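Local coordinates for CMP-sialic acid transporter 1 (Zea mays, PDB 6I1R), which binds cytidine monophosphate in a membrane pocket and probably carries CMP-sialic acid from the cytoplasm into the Golgi in exchange for CMP, at residues R122-N126 against I127-A131; V178-E181 against Y182-K186; S257-I260 against V261-Y264; C296-S299 against L300-F304. The protein carries 5 engineered substitutions. One frame throughout, in Å; residues are numbered along the deposited sequence.

Contact 1 of 4, residues R122-N126 against I127-A131; sequences RKLSN and IQWMA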
loop_
_atom_site.group_PDB
_atom_site.type_symbol
_atom_site.label_atom_id
_atom_site.label_comp_id
_atom_site.label_asym_id
_atom_site.label_seq_id
_atom_site.Cartn_x
_atom_site.Cartn_y
_atom_site.Cartn_z
ATOM N N ARG B 122 -21.366 29.548 -17.153
ATOM C CA ARG B 122 -21.927 28.889 -18.336
ATOM C C ARG B 122 -23.341 28.387 -18.023
ATOM O O ARG B 122 -23.673 28.094 -16.869
ATOM C CB ARG B 122 -20.993 27.778 -18.828
ATOM C CG ARG B 122 -19.853 28.286 -19.700
ATOM C CD ARG B 122 -19.137 27.202 -20.486
ATOM N NE ARG B 122 -20.011 26.484 -21.407
ATOM C CZ ARG B 122 -19.610 25.517 -22.225
ATOM N NH1 ARG B 122 -18.325 25.222 -22.322
ATOM N NH2 ARG B 122 -20.494 24.847 -22.944
ATOM N N LYS B 123 -24.160 28.303 -19.074
ATOM C CA LYS B 123 -25.602 28.074 -18.945
ATOM C C LYS B 123 -25.919 26.578 -19.063
ATOM O O LYS B 123 -25.422 25.891 -19.959
ATOM C CB LYS B 123 -26.387 28.843 -20.016
ATOM C CG LYS B 123 -26.371 30.365 -19.919
ATOM C CD LYS B 123 -26.059 30.929 -18.544
ATOM C CE LYS B 123 -26.214 32.433 -18.474
ATOM N NZ LYS B 123 -25.750 32.972 -17.173
ATOM N N LEU B 124 -26.778 26.108 -18.160
ATOM C CA LEU B 124 -27.248 24.728 -18.128
ATOM C C LEU B 124 -28.780 24.726 -18.084
ATOM O O LEU B 124 -29.380 25.422 -17.261
ATOM C CB LEU B 124 -26.682 24.030 -16.887
ATOM C CG LEU B 124 -25.204 23.650 -16.948
ATOM C CD1 LEU B 124 -24.654 23.407 -15.549
ATOM C CD2 LEU B 124 -24.994 22.426 -17.827
ATOM N N SER B 125 -29.400 23.938 -18.957
ATOM C CA SER B 125 -30.842 23.711 -18.889
ATOM C C SER B 125 -31.176 22.931 -17.611
ATOM O O SER B 125 -30.275 22.521 -16.877
ATOM C CB SER B 125 -31.334 23.000 -20.124
ATOM O OG SER B 125 -30.525 21.875 -20.425
ATOM N N ASN B 126 -32.467 22.751 -17.336
ATOM C CA ASN B 126 -32.903 21.941 -16.195
ATOM C C ASN B 126 -32.673 20.459 -16.515
ATOM O O ASN B 126 -32.244 19.696 -15.649
ATOM C CB ASN B 126 -34.363 22.211 -15.813
ATOM C CG ASN B 126 -34.556 23.493 -15.030
ATOM O OD1 ASN B 126 -33.677 23.915 -14.283
ATOM N ND2 ASN B 126 -35.713 24.116 -15.184
ATOM N N ILE B 127 -32.965 20.068 -17.756
ATOM C CA ILE B 127 -32.704 18.704 -18.238
ATOM C C ILE B 127 -31.216 18.369 -18.058
ATOM O O ILE B 127 -30.873 17.240 -17.700
ATOM C CB ILE B 127 -33.159 18.520 -19.705
ATOM C CG1 ILE B 127 -32.967 17.081 -20.192
ATOM C CG2 ILE B 127 -32.468 19.502 -20.641
ATOM C CD1 ILE B 127 -33.620 16.039 -19.320
ATOM N N GLN B 128 -30.350 19.347 -18.319
ATOM C CA GLN B 128 -28.906 19.157 -18.200
ATOM C C GLN B 128 -28.528 19.034 -16.720
ATOM O O GLN B 128 -27.763 18.146 -16.354
ATOM C CB GLN B 128 -28.154 20.303 -18.882
ATOM C CG GLN B 128 -28.010 20.115 -20.386
ATOM C CD GLN B 128 -27.554 21.362 -21.105
ATOM O OE1 GLN B 128 -27.639 22.474 -20.587
ATOM N NE2 GLN B 128 -27.077 21.184 -22.325
ATOM N N TRP B 129 -29.076 19.910 -15.881
ATOM C CA TRP B 129 -28.825 19.857 -14.437
ATOM C C TRP B 129 -29.244 18.492 -13.878
ATOM O O TRP B 129 -28.551 17.920 -13.033
ATOM C CB TRP B 129 -29.534 21.007 -13.707
ATOM C CG TRP B 129 -28.630 22.162 -13.412
ATOM C CD1 TRP B 129 -28.645 23.398 -13.989
ATOM C CD2 TRP B 129 -27.546 22.173 -12.468
ATOM N NE1 TRP B 129 -27.651 24.181 -13.463
ATOM C CE2 TRP B 129 -26.960 23.456 -12.528
ATOM C CE3 TRP B 129 -27.019 21.227 -11.579
ATOM C CZ2 TRP B 129 -25.874 23.811 -11.729
ATOM C CZ3 TRP B 129 -25.946 21.581 -10.790
ATOM C CH2 TRP B 129 -25.384 22.857 -10.867
ATOM N N MET B 130 -30.368 17.978 -14.362
ATOM C CA MET B 130 -30.873 16.685 -13.918
ATOM C C MET B 130 -29.948 15.563 -14.411
ATOM O O MET B 130 -29.828 14.531 -13.750
ATOM C CB MET B 130 -32.303 16.467 -14.419
ATOM C CG MET B 130 -33.330 17.231 -13.596
ATOM S SD MET B 130 -34.745 17.830 -14.546
ATOM C CE MET B 130 -35.317 16.296 -15.265
ATOM N N ALA B 131 -29.282 15.776 -15.545
ATOM C CA ALA B 131 -28.317 14.806 -16.078
ATOM C C ALA B 131 -27.050 14.788 -15.212
ATOM O O ALA B 131 -26.537 13.713 -14.889
ATOM C CB ALA B 131 -27.995 15.132 -17.517
#
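Leu124 leans on Trp129, five residues further on. Its CB lies 3.6 Å from Trp129 CD1. Its own CD1 stands over one face of the indole, 4.0 Å from the centroid of the five-membered ring. This is a CH-pi contact, set off toward the rim of the ring system. The two side chains meet at about a right angle. The second methyl of the leucine goes elsewhere: Leu124 CD2 is 3.8 Å from Gln128 OE1. Leu124 also packs on Ile260 and on Tyr303, so three helices meet at this side chain.

Ser125 is the N-cap of helix 126-143. Its OG accepts from Gln128 N at 3.3 Å. In return Ser125 N donates to Gln128 OE1 at 2.8 Å, with a fairly straight N-H...O angle of 164°. The two reciprocal bonds make a capping box. The serine N-H comes in tilted from the plane of the glutamine amide. Ser125 OG sits between its own backbone N and carbonyl carbon (chi1 48°), which turns it to the first helical turn. The Gln128 chain is extended beyond CG and reaches back past that hydroxyl. Ser125 O takes Trp129 N at 3.0 Å, with the donor above the carbonyl plane. The same oxygen lies at the edge of the indole, near its plane.

Asn126 joins through its backbone. Its O accepts from Met130 N at 2.9 Å, and Met130 SD bends back beside that oxygen. Trp129 also touches Ile114 and Arg117 of helix 108-118, and Gln128 touches Tyr303.

Contact 2 of 4, residues V178-E181 against Y182-K186; sequences VYTE and YLMKK
Three oxygens surround Lys185 NZ. Lys185 NZ forms a long salt bridge with Glu181 OE2, at 4.0 Å. It also donates to Lys255 O and, weakly, to Ser257 O. The pair is an i to i+4 bridge on helix 160-186, a predicted transmembrane helix of this nucleotide-sugar transporter. The other carboxylate oxygen, Glu181 OE1, is taken by Asn259 N of helix 259-279. The glutamate is buried. With CG opposite the backbone N (chi1 179°) and an extended chain, it carries its charge away from the helix. The lysine tip is then likely to offset part of that charge.

Another side of the helix is aromatic and apolar. Tyr179 and Tyr182 lie side by side, pointing the same way. Their planes are inclined at 50°, with centroids 5.1 Å apart. Tyr182 CD2 sits over one face of the Tyr179 ring, near its rim, 3.5 Å from Tyr179 CE1. Leu183 CD2 approaches the same ring obliquely, 3.7 Å from Tyr179 CE2. Beyond these, Tyr179 packs on Val77 and Pro78 of helix 76-92. A serine here would probably leave the Tyr182 ring and the Leu183 methyls without their shared partner and open a gap toward Pro78. At the edge of the Tyr182 ring, in its plane, lies Tyr179 O, which accepts from Leu183 N at 3.0 Å.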
loop_
_atom_site.group_PDB
_atom_site.type_symbol
_atom_site.label_atom_id
_atom_site.label_comp_id
_atom_site.label_asym_id
_atom_site.label_seq_id
_atom_site.Cartn_x
_atom_site.Cartn_y
_atom_site.Cartn_z
ATOM N N VAL B 178 -12.071 23.541 -12.871
ATOM C CA VAL B 178 -12.812 24.687 -13.409
ATOM C C VAL B 178 -11.848 25.866 -13.598
ATOM O O VAL B 178 -11.959 26.583 -14.593
ATOM C CB VAL B 178 -14.031 25.056 -12.535
ATOM C CG1 VAL B 178 -14.286 26.556 -12.478
ATOM C CG2 VAL B 178 -15.283 24.325 -13.000
ATOM N N TYR B 179 -10.908 26.064 -12.677
ATOM C CA TYR B 179 -9.978 27.180 -12.827
ATOM C C TYR B 179 -9.049 26.935 -14.022
ATOM O O TYR B 179 -8.694 27.878 -14.726
ATOM C CB TYR B 179 -9.156 27.431 -11.562
ATOM C CG TYR B 179 -8.449 28.764 -11.588
ATOM C CD1 TYR B 179 -9.146 29.936 -11.342
ATOM C CD2 TYR B 179 -7.105 28.864 -11.908
ATOM C CE1 TYR B 179 -8.521 31.172 -11.383
ATOM C CE2 TYR B 179 -6.464 30.092 -11.956
ATOM C CZ TYR B 179 -7.175 31.250 -11.691
ATOM O OH TYR B 179 -6.559 32.468 -11.733
ATOM N N THR B 180 -8.662 25.681 -14.246
ATOM C CA THR B 180 -7.819 25.332 -15.391
ATOM C C THR B 180 -8.528 25.748 -16.687
ATOM O O THR B 180 -7.946 26.450 -17.515
ATOM C CB THR B 180 -7.452 23.842 -15.375
ATOM O OG1 THR B 180 -6.767 23.574 -14.150
ATOM C CG2 THR B 180 -6.583 23.428 -16.542
ATOM N N GLU B 181 -9.784 25.333 -16.840
ATOM C CA GLU B 181 -10.589 25.695 -18.015
ATOM C C GLU B 181 -10.575 27.216 -18.200
ATOM O O GLU B 181 -10.399 27.710 -19.318
ATOM C CB GLU B 181 -12.027 25.191 -17.870
ATOM C CG GLU B 181 -12.920 25.566 -19.041
ATOM C CD GLU B 181 -14.163 24.710 -19.213
ATOM O OE1 GLU B 181 -14.416 23.848 -18.347
ATOM O OE2 GLU B 181 -14.881 24.912 -20.211
ATOM N N TYR B 182 -10.768 27.943 -17.101
ATOM C CA TYR B 182 -10.710 29.401 -17.130
ATOM C C TYR B 182 -9.395 29.837 -17.790
ATOM O O TYR B 182 -9.417 30.618 -18.739
ATOM C CB TYR B 182 -10.885 29.979 -15.721
ATOM C CG TYR B 182 -10.393 31.394 -15.545
ATOM C CD1 TYR B 182 -11.048 32.459 -16.143
ATOM C CD2 TYR B 182 -9.275 31.673 -14.775
ATOM C CE1 TYR B 182 -10.604 33.763 -15.986
ATOM C CE2 TYR B 182 -8.818 32.971 -14.607
ATOM C CZ TYR B 182 -9.484 34.020 -15.215
ATOM O OH TYR B 182 -9.042 35.301 -15.057
ATOM N N LEU B 183 -8.272 29.299 -17.316
ATOM C CA LEU B 183 -6.948 29.706 -17.806
ATOM C C LEU B 183 -6.821 29.427 -19.311
ATOM O O LEU B 183 -6.366 30.296 -20.055
ATOM C CB LEU B 183 -5.851 28.977 -17.021
ATOM C CG LEU B 183 -5.660 29.410 -15.567
ATOM C CD1 LEU B 183 -4.497 28.665 -14.931
ATOM C CD2 LEU B 183 -5.446 30.912 -15.457
ATOM N N MET B 184 -7.211 28.235 -19.757
ATOM C CA MET B 184 -7.070 27.877 -21.177
ATOM C C MET B 184 -7.905 28.839 -22.034
ATOM O O MET B 184 -7.431 29.342 -23.054
ATOM C CB MET B 184 -7.532 26.443 -21.464
ATOM C CG MET B 184 -6.998 25.390 -20.507
ATOM S SD MET B 184 -5.241 25.571 -20.120
ATOM C CE MET B 184 -4.518 24.813 -21.574
ATOM N N LYS B 185 -9.138 29.096 -21.600
ATOM C CA LYS B 185 -10.122 29.809 -22.421
ATOM C C LYS B 185 -10.003 31.329 -22.241
ATOM O O LYS B 185 -10.582 32.074 -23.035
ATOM C CB LYS B 185 -11.543 29.341 -22.084
ATOM C CG LYS B 185 -11.949 28.011 -22.705
ATOM C CD LYS B 185 -13.269 27.482 -22.189
ATOM C CE LYS B 185 -13.526 26.042 -22.575
ATOM N NZ LYS B 185 -14.040 25.911 -23.958
ATOM N N LYS B 186 -9.272 31.804 -21.230
ATOM C CA LYS B 186 -9.135 33.253 -21.023
ATOM C C LYS B 186 -8.126 33.837 -22.023
ATOM O O LYS B 186 -8.046 35.059 -22.161
ATOM C CB LYS B 186 -8.729 33.586 -19.582
ATOM C CG LYS B 186 -7.244 33.454 -19.257
ATOM C CD LYS B 186 -6.813 34.212 -18.016
ATOM C CE LYS B 186 -7.029 35.708 -18.131
ATOM N NZ LYS B 186 -5.928 36.474 -17.502
#

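Contact 3 of 4, residues S257-I260 against V261-Y264; sequences SDNI and VKVY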
loop_
_atom_site.group_PDB
_atom_site.type_symbol
_atom_site.label_atom_id
_atom_site.label_comp_id
_atom_site.label_asym_id
_atom_site.label_seq_id
_atom_site.Cartn_x
_atom_site.Cartn_y
_atom_site.Cartn_z
ATOM N N SER B 257 -12.978 22.229 -25.120
ATOM C CA SER B 257 -14.220 21.616 -24.658
ATOM C C SER B 257 -14.605 22.200 -23.294
ATOM O O SER B 257 -14.486 23.403 -23.101
ATOM C CB SER B 257 -14.095 20.117 -24.631
ATOM O OG SER B 257 -15.373 19.517 -24.496
ATOM N N ASP B 258 -15.079 21.367 -22.367
ATOM C CA ASP B 258 -15.455 21.842 -21.039
ATOM C C ASP B 258 -15.299 20.714 -20.014
ATOM O O ASP B 258 -15.160 19.546 -20.376
ATOM C CB ASP B 258 -16.885 22.390 -21.031
ATOM C CG ASP B 258 -17.913 21.452 -21.637
ATOM O OD1 ASP B 258 -17.916 20.264 -21.259
ATOM O OD2 ASP B 258 -18.707 21.922 -22.477
ATOM N N ASN B 259 -15.363 21.102 -18.740
ATOM C CA ASN B 259 -15.201 20.199 -17.592
ATOM C C ASN B 259 -16.279 19.110 -17.580
ATOM O O ASN B 259 -16.036 18.010 -17.083
ATOM C CB ASN B 259 -15.263 20.950 -16.257
ATOM C CG ASN B 259 -13.909 21.099 -15.602
ATOM O OD1 ASN B 259 -13.363 20.136 -15.069
ATOM N ND2 ASN B 259 -13.368 22.306 -15.627
ATOM N N ILE B 260 -17.467 19.415 -18.088
ATOM C CA ILE B 260 -18.569 18.466 -17.993
ATOM C C ILE B 260 -18.303 17.296 -18.950
ATOM O O ILE B 260 -18.604 16.151 -18.612
ATOM C CB ILE B 260 -19.927 19.159 -18.227
ATOM C CG1 ILE B 260 -20.197 20.203 -17.140
ATOM C CG2 ILE B 260 -21.047 18.132 -18.316
ATOM C CD1 ILE B 260 -21.317 21.161 -17.456
ATOM N N VAL B 261 -17.709 17.565 -20.111
ATOM C CA VAL B 261 -17.282 16.483 -21.008
ATOM C C VAL B 261 -16.192 15.659 -20.307
ATOM O O VAL B 261 -16.171 14.431 -20.421
ATOM C CB VAL B 261 -16.805 17.013 -22.375
ATOM C CG1 VAL B 261 -16.103 15.937 -23.193
ATOM C CG2 VAL B 261 -17.948 17.617 -23.176
ATOM N N LYS B 262 -15.290 16.327 -19.590
ATOM C CA LYS B 262 -14.260 15.628 -18.823
ATOM C C LYS B 262 -14.936 14.641 -17.862
ATOM O O LYS B 262 -14.696 13.441 -17.952
ATOM C CB LYS B 262 -13.367 16.619 -18.067
ATOM C CG LYS B 262 -12.330 16.003 -17.132
ATOM C CD LYS B 262 -11.686 17.038 -16.224
ATOM C CE LYS B 262 -11.110 16.527 -14.916
ATOM N NZ LYS B 262 -11.700 15.252 -14.443
ATOM N N VAL B 263 -15.801 15.145 -16.983
ATOM C CA VAL B 263 -16.354 14.321 -15.892
ATOM C C VAL B 263 -17.279 13.233 -16.458
ATOM O O VAL B 263 -17.503 12.229 -15.786
ATOM C CB VAL B 263 -17.065 15.160 -14.810
ATOM C CG1 VAL B 263 -16.099 16.093 -14.095
ATOM C CG2 VAL B 263 -18.258 15.932 -15.349
ATOM N N TYR B 264 -17.823 13.410 -17.663
ATOM C CA TYR B 264 -18.556 12.312 -18.306
ATOM C C TYR B 264 -17.560 11.234 -18.758
ATOM O O TYR B 264 -17.838 10.047 -18.616
ATOM C CB TYR B 264 -19.440 12.819 -19.452
ATOM C CG TYR B 264 -20.869 13.100 -19.056
ATOM C CD1 TYR B 264 -21.829 12.100 -19.080
ATOM C CD2 TYR B 264 -21.266 14.362 -18.646
ATOM C CE1 TYR B 264 -23.143 12.347 -18.715
ATOM C CE2 TYR B 264 -22.576 14.627 -18.277
ATOM C CZ TYR B 264 -23.519 13.616 -18.311
ATOM O OH TYR B 264 -24.808 13.875 -17.945
#
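Asp258 and Val261 cross at about a right angle, with the carboxylate turned to the start of the helix. Asp258 is the N-cap of helix 259-279. Its OD1 accepts from Val261 N at 2.9 Å, and the donor arrives nearly along the C-O axis. A chi1 of 51° swings the carboxylate between the aspartate's own N and carbonyl carbon, within range of that N-H. Val261 CG2 tucks beside it, 3.3 Å from Asp258 OD1 and 3.5 Å from Ser257 OG. The other oxygen, OD2, makes a weak, long ion pair with Arg122. With an alanine at Asp258, Val261 N would probably keep just its weak bond to the backbone oxygen, and Arg122 would lose this counter-charge.

Ile260 and Tyr264 run side by side, pointing the same way. Ile260 CG2 lies 3.8 Å from Tyr264 CD2. Ile260 O sits in the ring plane, at its edge, and accepts from Tyr264 N. The phenol OH bonds to Ser299 O. Asn259 and Lys262 also lie alongside each other, and Asn259 ND2 bonds to Gly177 O.

The buried carboxylate thus faces a helix N-terminus and a weakly paired guanidinium, that of Arg122, which would both probably favour its charged form.

Contact 4 of 4, residues C296-S299 against L300-F304; sequences CIIS and LQMYF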
loop_
_atom_site.group_PDB
_atom_site.type_symbol
_atom_site.label_atom_id
_atom_site.label_comp_id
_atom_site.label_asym_id
_atom_site.label_seq_id
_atom_site.Cartn_x
_atom_site.Cartn_y
_atom_site.Cartn_z
ATOM N N CYS B 296 -26.424 6.002 -16.042
ATOM C CA CYS B 296 -25.363 6.802 -16.647
ATOM C C CYS B 296 -25.579 6.933 -18.162
ATOM O O CYS B 296 -25.441 8.029 -18.702
ATOM C CB CYS B 296 -23.992 6.218 -16.325
ATOM S SG CYS B 296 -23.423 6.635 -14.656
ATOM N N ILE B 297 -25.926 5.839 -18.840
ATOM C CA ILE B 297 -26.223 5.893 -20.280
ATOM C C ILE B 297 -27.362 6.894 -20.522
ATOM O O ILE B 297 -27.311 7.676 -21.471
ATOM C CB ILE B 297 -26.553 4.493 -20.841
ATOM C CG1 ILE B 297 -25.297 3.622 -20.946
ATOM C CG2 ILE B 297 -27.274 4.593 -22.179
ATOM C CD1 ILE B 297 -25.569 2.175 -21.294
ATOM N N ILE B 298 -28.380 6.865 -19.664
ATOM C CA ILE B 298 -29.519 7.783 -19.788
ATOM C C ILE B 298 -29.063 9.202 -19.421
ATOM O O ILE B 298 -29.482 10.164 -20.060
ATOM C CB ILE B 298 -30.717 7.299 -18.941
ATOM C CG1 ILE B 298 -31.482 6.188 -19.665
ATOM C CG2 ILE B 298 -31.632 8.455 -18.556
ATOM C CD1 ILE B 298 -32.444 5.420 -18.790
ATOM N N SER B 299 -28.209 9.333 -18.408
ATOM C CA SER B 299 -27.645 10.638 -18.051
ATOM C C SER B 299 -26.833 11.209 -19.224
ATOM O O SER B 299 -26.779 12.427 -19.404
ATOM C CB SER B 299 -26.807 10.557 -16.803
ATOM O OG SER B 299 -26.296 11.835 -16.459
ATOM N N LEU B 300 -26.196 10.336 -20.004
ATOM C CA LEU B 300 -25.431 10.769 -21.177
ATOM C C LEU B 300 -26.396 11.353 -22.215
ATOM O O LEU B 300 -26.224 12.484 -22.672
ATOM C CB LEU B 300 -24.658 9.577 -21.752
ATOM C CG LEU B 300 -23.570 9.922 -22.770
ATOM C CD1 LEU B 300 -22.222 10.107 -22.089
ATOM C CD2 LEU B 300 -23.472 8.851 -23.846
ATOM N N GLN B 301 -27.416 10.574 -22.560
ATOM C CA GLN B 301 -28.396 10.971 -23.565
ATOM C C GLN B 301 -29.013 12.321 -23.173
ATOM O O GLN B 301 -29.009 13.254 -23.968
ATOM C CB GLN B 301 -29.457 9.880 -23.726
ATOM C CG GLN B 301 -28.928 8.621 -24.401
ATOM C CD GLN B 301 -29.985 7.557 -24.564
ATOM O OE1 GLN B 301 -30.838 7.360 -23.700
ATOM N NE2 GLN B 301 -29.930 6.850 -25.680
ATOM N N MET B 302 -29.502 12.428 -21.941
ATOM C CA MET B 302 -30.147 13.659 -21.461
ATOM C C MET B 302 -29.259 14.874 -21.753
ATOM O O MET B 302 -29.729 15.866 -22.308
ATOM C CB MET B 302 -30.420 13.596 -19.955
ATOM C CG MET B 302 -31.577 12.694 -19.603
ATOM S SD MET B 302 -31.678 12.249 -17.860
ATOM C CE MET B 302 -31.942 13.851 -17.103
ATOM N N TYR B 303 -27.983 14.791 -21.385
ATOM C CA TYR B 303 -27.106 15.958 -21.437
ATOM C C TYR B 303 -26.684 16.270 -22.879
ATOM O O TYR B 303 -26.578 17.442 -23.242
ATOM C CB TYR B 303 -25.863 15.757 -20.568
ATOM C CG TYR B 303 -24.972 16.971 -20.517
ATOM C CD1 TYR B 303 -24.006 17.189 -21.486
ATOM C CD2 TYR B 303 -25.123 17.928 -19.527
ATOM C CE1 TYR B 303 -23.198 18.314 -21.461
ATOM C CE2 TYR B 303 -24.322 19.058 -19.485
ATOM C CZ TYR B 303 -23.357 19.252 -20.457
ATOM O OH TYR B 303 -22.562 20.362 -20.424
ATOM N N PHE B 304 -26.420 15.238 -23.680
ATOM C CA PHE B 304 -25.771 15.417 -24.986
ATOM C C PHE B 304 -26.781 15.314 -26.136
ATOM O O PHE B 304 -26.526 15.843 -27.218
ATOM C CB PHE B 304 -24.651 14.389 -25.167
ATOM C CG PHE B 304 -23.477 14.578 -24.240
ATOM C CD1 PHE B 304 -22.531 15.562 -24.486
ATOM C CD2 PHE B 304 -23.317 13.777 -23.121
ATOM C CE1 PHE B 304 -21.452 15.737 -23.632
ATOM C CE2 PHE B 304 -22.238 13.952 -22.270
ATOM C CZ PHE B 304 -21.306 14.931 -22.525
#
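The ring of Tyr303, whose CB rests 3.6 Å from Ser299 O, meets the ring of its neighbour Phe304. Tyr303 CD1 stands over the centre of one face of Phe304, 3.5 Å above its plane. In turn Phe304 CG lies at the edge of the tyrosine ring, in its plane. Both aromatics meet Tyr264 of helix 259-279: Phe304 edge-to-face, and Tyr303 with the planes at about 35°. This is the last turn of helix 287-304, a predicted transmembrane helix. The rings join its end to the start of helix 259-279.

The contact itself is regular helical packing at i to i+4 spacing. Leu300 N donates to Cys296 O at 2.8 Å, and Gln301 N to Ile297 O at 3.1 Å. The bond from Met302 N to Ile298 O, 2.9 Å, is nearly straight at 174°. The one from Tyr303 N to Ser299 O is weak.

Ser299 is buried on the side facing helix 126-143. Its OG lies opposite its backbone N (chi1 -179°), which directs it to Ala131 O, and the two are hydrogen-bonded. On the surface, Gln301 stretches back along Ile297 and Ile298. Its CG is 3.5 Å from Ile297 O, and the amide lies farther out.

Met302 touches Ile127 and Leu134 of helix 126-143. Within its own helix it crosses Ile298 at a slant. Its chain bends at chi3, so CE turns off while the sulfur stays by the isoleucine: Met302 SD is 3.9 Å from Ile298 CG2.

Overall arrangement
Contact 3 touches each of the other three. Its centre is about 13 Å from the centre of each. Contacts 1 and 4 are closer still, with centres about 11 Å apart, and Ile127 CD1 packs against Met302 CE at 3.5 Å. Contacts 2 and 4 do not touch. Their centres are about 25 Å apart and their nearest atoms about 9 Å apart. The bound CMP is close to contacts 2 and 3: the side chain of Thr180 is about 8 Å from it and that of Lys262 about 9 Å. No residue of the four contacts lines the pocket. Leu183 does pack on Pro78, next to the pocket residue Ser79.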